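Xanthomonas outer protein D (Xanthomonas euvesicatoria, PDB 2OIX) is a secreted virulence factor of the Ulp1 cysteine protease family that removes SUMO from proteins. Local coordinates at residues L55-L67 with H75-D87. The protein carries 1 engineered substitution. Numbering follows the deposited sequence.
Sequences LLAGDDIPPIVFL and HWSLLVVDRRNKD
Arg83 reaches across to the helix that carries Leu56 and grips the Leu56 carbonyl end-on: Arg83 NH1 lies 2.8 Å from Leu56 O in the carbonyl plane, on a lone pair, while NH2 meets the same oxygen from above that plane. Arg83 NH2 also donates to Pro62 O (3.1 Å), again from above the carbonyl plane. Val65 CG2 sits over one guanidinium face, 3.3 Å from Arg83 NH2, and Ile61 CG2 lies at the guanidinium edge, in its plane. With CG wedged between backbone N and carbonyl carbon (chi1 57°), the chain runs out straight to NE, bringing the group to Leu56 O; a water links Ile61 O to Arg83 NE, though weakly on the arginine side. Next door, Arg84 clasps Asp82 side-on, Arg84 NE to Asp82 OD1 (2.9 Å) and NH2 to OD2; Ile64 CD1 rests 3.7 Å from Arg84 NE over one guanidinium face, and Asp157 gives Arg84 a second carboxylate.

Arg83 N donates to Pro63 O, and further along the strands Val65 and Val81 exchange two backbone hydrogen bonds, as do Leu67 and Leu79. Leu67 CD1 packs on Val81 CG2 (3.6 Å) on one sheet face; on the other, Val80 CG1 lies over one face of the Phe66 ring, which also meets Phe32, and Val80 CG2 is 3.7 Å from Phe66 CD1. This is an antiparallel beta hairpin within the mixed sheet of the Ulp1-type catalytic domain.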
ATOM      1  N   LEU A  55     -12.268   6.366   6.983  1.00 41.71           N
ATOM      2  CA  LEU A  55     -10.964   6.020   7.513  1.00 42.06           C
ATOM      3  C   LEU A  55      -9.865   6.177   6.491  1.00 41.82           C
ATOM      4  O   LEU A  55      -8.724   6.355   6.872  1.00 42.00           O
ATOM      5  CB  LEU A  55     -10.951   4.589   8.055  1.00 41.19           C
ATOM      6  CG  LEU A  55     -11.722   4.383   9.363  1.00 41.71           C
ATOM      7  CD1 LEU A  55     -11.923   2.911   9.605  1.00 41.26           C
ATOM      8  CD2 LEU A  55     -10.984   5.012  10.533  1.00 42.67           C
ATOM      9  N   LEU A  56     -10.217   6.132   5.200  1.00 41.40           N
ATOM     10  CA  LEU A  56      -9.200   6.167   4.145  1.00 41.69           C
ATOM     11  C   LEU A  56      -9.247   7.372   3.239  1.00 42.42           C
ATOM     12  O   LEU A  56      -8.261   7.671   2.538  1.00 42.37           O
ATOM     13  CB  LEU A  56      -9.287   4.906   3.284  1.00 42.49           C
ATOM     14  CG  LEU A  56      -9.012   3.569   3.985  1.00 39.62           C
ATOM     15  CD1 LEU A  56      -9.221   2.519   2.924  1.00 39.68           C
ATOM     16  CD2 LEU A  56      -7.603   3.385   4.636  1.00 43.88           C
ATOM     17  N   ALA A  57     -10.402   8.033   3.247  1.00 42.33           N
ATOM     18  CA  ALA A  57     -10.657   9.212   2.414  1.00 42.60           C
ATOM     19  C   ALA A  57     -11.420  10.287   3.168  1.00 42.83           C
ATOM     20  O   ALA A  57     -12.098  11.126   2.531  1.00 41.28           O
ATOM     21  CB  ALA A  57     -11.420   8.811   1.165  1.00 42.62           C
ATOM     22  N   GLY A  58     -11.319  10.312   4.506  1.00 43.60           N
ATOM     23  CA  GLY A  58     -11.980  11.373   5.313  1.00 45.36           C
ATOM     24  C   GLY A  58     -11.301  12.754   5.209  1.00 45.62           C
ATOM     25  O   GLY A  58     -10.168  12.795   4.692  1.00 48.48           O
ATOM     26  N   ASP A  59     -11.894  13.774   5.723  1.00 47.62           N
ATOM     27  CA  ASP A  59     -11.268  15.101   5.676  1.00 46.14           C
ATOM     28  C   ASP A  59      -9.962  15.422   6.468  1.00 44.76           C
ATOM     29  O   ASP A  59      -9.338  16.560   6.356  1.00 44.49           O
ATOM     30  CB  ASP A  59     -12.362  16.088   5.996  1.00 50.92           C
ATOM     31  CG  ASP A  59     -13.308  16.378   4.761  1.00 52.65           C
ATOM     32  OD1 ASP A  59     -13.101  15.881   3.633  1.00 65.13           O
ATOM     33  OD2 ASP A  59     -14.277  17.098   4.917  1.00 58.30           O
ATOM     34  N   ASP A  60      -9.489  14.329   7.010  1.00 38.36           N
ATOM     35  CA  ASP A  60      -8.310  14.477   7.902  1.00 33.61           C
ATOM     36  C   ASP A  60      -7.303  13.314   7.753  1.00 29.73           C
ATOM     37  O   ASP A  60      -6.356  13.204   8.544  1.00 28.64           O
ATOM     38  CB  ASP A  60      -8.740  14.485   9.373  1.00 34.28           C
ATOM     39  CG  ASP A  60      -9.440  13.168   9.784  1.00 37.26           C
ATOM     40  OD1 ASP A  60      -9.878  12.396   8.887  1.00 40.33           O
ATOM     41  OD2 ASP A  60      -9.586  12.907  11.010  1.00 42.51           O
ATOM     42  N   ILE A  61      -7.544  12.436   6.781  1.00 25.55           N
ATOM     43  CA  ILE A  61      -6.604  11.342   6.508  1.00 23.71           C
ATOM     44  C   ILE A  61      -5.474  11.924   5.643  1.00 22.64           C
ATOM     45  O   ILE A  61      -5.754  12.583   4.642  1.00 23.26           O
ATOM     46  CB  ILE A  61      -7.305  10.171   5.770  1.00 23.22           C
ATOM     47  CG1 ILE A  61      -8.552   9.699   6.540  1.00 22.69           C
ATOM     48  CG2 ILE A  61      -6.317   9.022   5.481  1.00 21.17           C
ATOM     49  CD1 ILE A  61      -8.343   9.371   8.045  1.00 21.69           C
ATOM     50  N   PRO A  62      -4.207  11.681   6.018  1.00 21.53           N
ATOM     51  CA  PRO A  62      -3.076  12.206   5.241  1.00 21.44           C
ATOM     52  C   PRO A  62      -3.097  11.841   3.754  1.00 21.71           C
ATOM     53  O   PRO A  62      -3.710  10.845   3.370  1.00 22.57           O
ATOM     54  CB  PRO A  62      -1.877  11.578   5.913  1.00 21.01           C
ATOM     55  CG  PRO A  62      -2.353  11.325   7.339  1.00 21.69           C
ATOM     56  CD  PRO A  62      -3.750  10.890   7.171  1.00 20.55           C
ATOM     57  N   PRO A  63      -2.452  12.664   2.913  1.00 21.20           N
ATOM     58  CA  PRO A  63      -2.701  12.572   1.476  1.00 21.29           C
ATOM     59  C   PRO A  63      -1.900  11.511   0.712  1.00 20.41           C
ATOM     60  O   PRO A  63      -2.203  11.253  -0.452  1.00 21.98           O
ATOM     61  CB  PRO A  63      -2.335  13.988   1.000  1.00 21.46           C
ATOM     62  CG  PRO A  63      -1.069  14.256   1.879  1.00 20.84           C
ATOM     63  CD  PRO A  63      -1.559  13.795   3.237  1.00 21.11           C
ATOM     64  N   ILE A  64      -0.908  10.883   1.339  1.00 18.17           N
ATOM     65  CA  ILE A  64      -0.136   9.828   0.648  1.00 19.37           C
ATOM     66  C   ILE A  64      -0.471   8.511   1.341  1.00 18.31           C
ATOM     67  O   ILE A  64      -0.053   8.273   2.426  1.00 20.58           O
ATOM     68  CB  ILE A  64       1.370  10.074   0.621  1.00 19.11           C
ATOM     69  CG1 ILE A  64       1.685  11.344  -0.166  1.00 18.70           C
ATOM     70  CG2 ILE A  64       2.085   8.900  -0.065  1.00 20.04           C
ATOM     71  CD1 ILE A  64       3.098  11.781  -0.181  1.00 18.75           C
ATOM     72  N   VAL A  65      -1.258   7.672   0.697  1.00 18.72           N
ATOM     73  CA  VAL A  65      -1.860   6.530   1.381  1.00 19.40           C
ATOM     74  C   VAL A  65      -1.380   5.258   0.715  1.00 20.02           C
ATOM     75  O   VAL A  65      -1.486   5.138  -0.547  1.00 21.43           O
ATOM     76  CB  VAL A  65      -3.405   6.617   1.265  1.00 19.95           C
ATOM     77  CG1 VAL A  65      -4.079   5.486   2.001  1.00 17.84           C
ATOM     78  CG2 VAL A  65      -3.901   7.949   1.862  1.00 24.38           C
ATOM     79  N   PHE A  66      -0.826   4.344   1.534  1.00 20.71           N
ATOM     80  CA  PHE A  66      -0.408   2.995   1.147  1.00 18.94           C
ATOM     81  C   PHE A  66      -1.491   1.986   1.458  1.00 19.64           C
ATOM     82  O   PHE A  66      -1.794   1.737   2.641  1.00 19.97           O
ATOM     83  CB  PHE A  66       0.915   2.630   1.885  1.00 19.63           C
ATOM     84  CG  PHE A  66       1.983   3.607   1.593  1.00 19.95           C
ATOM     85  CD1 PHE A  66       2.918   3.342   0.578  1.00 21.32           C
ATOM     86  CD2 PHE A  66       2.007   4.864   2.256  1.00 19.67           C
ATOM     87  CE1 PHE A  66       3.892   4.325   0.225  1.00 18.92           C
ATOM     88  CE2 PHE A  66       2.974   5.807   1.936  1.00 22.31           C
ATOM     89  CZ  PHE A  66       3.941   5.517   0.932  1.00 18.91           C
ATOM     90  N   LEU A  67      -2.048   1.381   0.410  1.00 17.43           N
ATOM     91  CA  LEU A  67      -3.189   0.481   0.551  1.00 18.21           C
ATOM     92  C   LEU A  67      -2.802  -0.910   0.131  1.00 17.60           C
ATOM     93  O   LEU A  67      -2.606  -1.168  -1.071  1.00 18.09           O
ATOM     94  CB  LEU A  67      -4.331   0.931  -0.363  1.00 16.90           C
ATOM     95  CG  LEU A  67      -4.804   2.386  -0.116  1.00 21.41           C
ATOM     96  CD1 LEU A  67      -4.751   3.225  -1.367  1.00 24.31           C
ATOM     97  CD2 LEU A  67      -6.202   2.427   0.418  1.00 27.17           C
ATOM     98  N   HIS A  75      -2.921 -13.738  -2.734  1.00 26.45           N
ATOM     99  CA  HIS A  75      -1.915 -12.812  -3.247  1.00 24.25           C
ATOM    100  C   HIS A  75      -2.015 -11.454  -2.571  1.00 22.96           C
ATOM    101  O   HIS A  75      -3.070 -11.129  -2.037  1.00 23.49           O
ATOM    102  CB  HIS A  75      -2.107 -12.671  -4.769  1.00 23.53           C
ATOM    103  CG  HIS A  75      -1.040 -11.885  -5.459  1.00 23.45           C
ATOM    104  ND1 HIS A  75       0.303 -12.096  -5.245  1.00 22.76           N
ATOM    105  CD2 HIS A  75      -1.120 -10.900  -6.390  1.00 20.83           C
ATOM    106  CE1 HIS A  75       1.001 -11.277  -6.011  1.00 23.26           C
ATOM    107  NE2 HIS A  75       0.160 -10.544  -6.718  1.00 17.82           N
ATOM    108  N   TRP A  76      -0.905 -10.706  -2.550  1.00 20.74           N
ATOM    109  CA  TRP A  76      -0.879  -9.303  -2.097  1.00 19.98           C
ATOM    110  C   TRP A  76      -0.292  -8.378  -3.180  1.00 19.41           C
ATOM    111  O   TRP A  76       0.671  -8.732  -3.851  1.00 19.54           O
ATOM    112  CB  TRP A  76       0.036  -9.098  -0.903  1.00 19.49           C
ATOM    113  CG  TRP A  76      -0.445  -9.652   0.419  1.00 19.95           C
ATOM    114  CD1 TRP A  76      -0.047 -10.816   1.003  1.00 17.50           C
ATOM    115  CD2 TRP A  76      -1.388  -9.055   1.294  1.00 17.59           C
ATOM    116  NE1 TRP A  76      -0.704 -11.003   2.218  1.00 19.75           N
ATOM    117  CE2 TRP A  76      -1.521  -9.918   2.426  1.00 18.30           C
ATOM    118  CE3 TRP A  76      -2.134  -7.858   1.252  1.00 19.15           C
ATOM    119  CZ2 TRP A  76      -2.360  -9.624   3.493  1.00 20.17           C
ATOM    120  CZ3 TRP A  76      -2.994  -7.572   2.339  1.00 19.50           C
ATOM    121  CH2 TRP A  76      -3.093  -8.452   3.429  1.00 17.51           C
ATOM    122  N   SER A  77      -0.802  -7.156  -3.267  1.00 18.22           N
ATOM    123  CA  SER A  77      -0.117  -6.134  -4.042  1.00 17.24           C
ATOM    124  C   SER A  77      -0.312  -4.786  -3.299  1.00 18.89           C
ATOM    125  O   SER A  77      -0.946  -4.726  -2.221  1.00 18.29           O
ATOM    126  CB  SER A  77      -0.662  -6.096  -5.448  1.00 18.49           C
ATOM    127  OG  SER A  77      -2.027  -5.732  -5.367  1.00 18.10           O
ATOM    128  N   LEU A  78       0.225  -3.722  -3.881  1.00 18.26           N
ATOM    129  CA  LEU A  78       0.236  -2.449  -3.231  1.00 19.28           C
ATOM    130  C   LEU A  78      -0.329  -1.377  -4.133  1.00 17.75           C
ATOM    131  O   LEU A  78       0.144  -1.177  -5.295  1.00 17.60           O
ATOM    132  CB  LEU A  78       1.641  -2.058  -2.878  1.00 18.41           C
ATOM    133  CG  LEU A  78       1.830  -0.664  -2.264  1.00 17.88           C
ATOM    134  CD1 LEU A  78       1.016  -0.529  -0.944  1.00 18.52           C
ATOM    135  CD2 LEU A  78       3.343  -0.329  -2.077  1.00 20.56           C
ATOM    136  N   LEU A  79      -1.326  -0.675  -3.613  1.00 19.54           N
ATOM    137  CA  LEU A  79      -1.821   0.487  -4.311  1.00 18.48           C
ATOM    138  C   LEU A  79      -1.385   1.725  -3.503  1.00 20.76           C
ATOM    139  O   LEU A  79      -1.674   1.821  -2.314  1.00 21.58           O
ATOM    140  CB  LEU A  79      -3.367   0.468  -4.379  1.00 20.62           C
ATOM    141  CG  LEU A  79      -3.909   1.645  -5.106  1.00 23.12           C
ATOM    142  CD1 LEU A  79      -3.443   1.577  -6.611  1.00 24.08           C
ATOM    143  CD2 LEU A  79      -5.446   1.731  -4.943  1.00 23.92           C
ATOM    144  N   VAL A  80      -0.785   2.723  -4.155  1.00 20.96           N
ATOM    145  CA  VAL A  80      -0.387   3.960  -3.456  1.00 20.89           C
ATOM    146  C   VAL A  80      -1.223   5.096  -4.051  1.00 21.02           C
ATOM    147  O   VAL A  80      -1.340   5.262  -5.292  1.00 21.11           O
ATOM    148  CB  VAL A  80       1.139   4.247  -3.581  1.00 20.99           C
ATOM    149  CG1 VAL A  80       1.527   5.590  -2.898  1.00 21.53           C
ATOM    150  CG2 VAL A  80       1.931   3.121  -3.006  1.00 21.92           C
ATOM    151  N   VAL A  81      -1.832   5.884  -3.200  1.00 21.27           N
ATOM    152  CA  VAL A  81      -2.642   6.997  -3.709  1.00 21.01           C
ATOM    153  C   VAL A  81      -2.059   8.322  -3.161  1.00 22.40           C
ATOM    154  O   VAL A  81      -1.913   8.450  -1.940  1.00 24.09           O
ATOM    155  CB  VAL A  81      -4.123   6.873  -3.291  1.00 23.27           C
ATOM    156  CG1 VAL A  81      -4.835   8.120  -3.569  1.00 19.85           C
ATOM    157  CG2 VAL A  81      -4.845   5.691  -3.973  1.00 22.96           C
ATOM    158  N   ASP A  82      -1.728   9.279  -4.039  1.00 20.98           N
ATOM    159  CA  ASP A  82      -1.119  10.534  -3.649  1.00 21.23           C
ATOM    160  C   ASP A  82      -2.092  11.639  -4.025  1.00 21.55           C
ATOM    161  O   ASP A  82      -2.198  12.008  -5.186  1.00 21.23           O
ATOM    162  CB  ASP A  82       0.231  10.735  -4.364  1.00 22.02           C
ATOM    163  CG  ASP A  82       0.748  12.194  -4.279  1.00 23.01           C
ATOM    164  OD1 ASP A  82       0.343  12.946  -3.350  1.00 22.07           O
ATOM    165  OD2 ASP A  82       1.553  12.629  -5.133  1.00 24.79           O
ATOM    166  N   ARG A  83      -2.859  12.117  -3.051  1.00 22.20           N
ATOM    167  CA  ARG A  83      -3.822  13.168  -3.354  1.00 22.44           C
ATOM    168  C   ARG A  83      -3.458  14.540  -2.807  1.00 22.00           C
ATOM    169  O   ARG A  83      -4.347  15.366  -2.521  1.00 19.74           O
ATOM    170  CB  ARG A  83      -5.236  12.751  -2.950  1.00 23.92           C
ATOM    171  CG  ARG A  83      -5.315  12.399  -1.496  1.00 27.35           C
ATOM    172  CD  ARG A  83      -6.430  11.425  -1.139  1.00 32.63           C
ATOM    173  NE  ARG A  83      -6.216  11.094   0.266  1.00 31.50           N
ATOM    174  CZ  ARG A  83      -6.865  10.182   0.959  1.00 32.86           C
ATOM    175  NH1 ARG A  83      -7.851   9.481   0.402  1.00 34.52           N
ATOM    176  NH2 ARG A  83      -6.519  10.000   2.231  1.00 32.11           N
ATOM    177  N   ARG A  84      -2.160  14.835  -2.759  1.00 20.37           N
ATOM    178  CA  ARG A  84      -1.691  16.130  -2.267  1.00 20.75           C
ATOM    179  C   ARG A  84      -2.269  17.241  -3.157  1.00 21.84           C
ATOM    180  O   ARG A  84      -2.631  18.324  -2.693  1.00 21.58           O
ATOM    181  CB  ARG A  84      -0.170  16.228  -2.239  1.00 20.73           C
ATOM    182  CG  ARG A  84       0.491  15.470  -1.098  1.00 20.37           C
ATOM    183  CD  ARG A  84       1.971  15.583  -1.250  1.00 17.87           C
ATOM    184  NE  ARG A  84       2.377  14.690  -2.335  1.00 21.52           N
ATOM    185  CZ  ARG A  84       3.631  14.570  -2.776  1.00 23.18           C
ATOM    186  NH1 ARG A  84       4.604  15.319  -2.252  1.00 22.78           N
ATOM    187  NH2 ARG A  84       3.900  13.722  -3.764  1.00 23.69           N
ATOM    188  N   ASN A  85      -2.395  16.937  -4.441  1.00 22.84           N
ATOM    189  CA  ASN A  85      -3.047  17.836  -5.380  1.00 24.19           C
ATOM    190  C   ASN A  85      -4.405  17.236  -5.710  1.00 25.42           C
ATOM    191  O   ASN A  85      -4.486  16.245  -6.429  1.00 26.62           O
ATOM    192  CB  ASN A  85      -2.209  17.982  -6.645  1.00 23.60           C
ATOM    193  CG  ASN A  85      -2.801  18.977  -7.629  1.00 25.26           C
ATOM    194  OD1 ASN A  85      -3.983  19.364  -7.547  1.00 26.99           O
ATOM    195  ND2 ASN A  85      -1.972  19.408  -8.576  1.00 25.81           N
ATOM    196  N   LYS A  86      -5.462  17.849  -5.194  1.00 26.97           N
ATOM    197  CA  LYS A  86      -6.825  17.347  -5.378  1.00 27.41           C
ATOM    198  C   LYS A  86      -7.381  17.393  -6.813  1.00 27.30           C
ATOM    199  O   LYS A  86      -8.276  16.615  -7.133  1.00 28.12           O
ATOM    200  CB  LYS A  86      -7.794  17.999  -4.383  1.00 27.64           C
ATOM    201  CG  LYS A  86      -8.311  19.369  -4.833  1.00 29.25           C
ATOM    202  CD  LYS A  86      -9.672  19.689  -4.256  1.00 32.53           C
ATOM    203  CE  LYS A  86     -10.426  20.587  -5.225  1.00 29.76           C
ATOM    204  NZ  LYS A  86      -9.561  21.716  -5.693  1.00 31.02           N
ATOM    205  N   ASP A  87      -6.859  18.280  -7.668  1.00 26.69           N
ATOM    206  CA  ASP A  87      -7.214  18.244  -9.072  1.00 26.93           C
ATOM    207  C   ASP A  87      -6.343  17.327  -9.924  1.00 26.54           C
ATOM    208  O   ASP A  87      -6.591  17.193 -11.128  1.00 27.33           O
ATOM    209  CB  ASP A  87      -7.254  19.661  -9.669  1.00 27.64           C
ATOM    210  CG  ASP A  87      -7.846  20.682  -8.719  1.00 31.20           C
ATOM    211  OD1 ASP A  87      -8.976  21.189  -8.974  1.00 34.93           O
ATOM    212  OD2 ASP A  87      -7.164  21.010  -7.721  1.00 36.35           O
TER
HETATM  213  O   HOH W   1      -6.108  13.292   1.850  1.00 49.24           O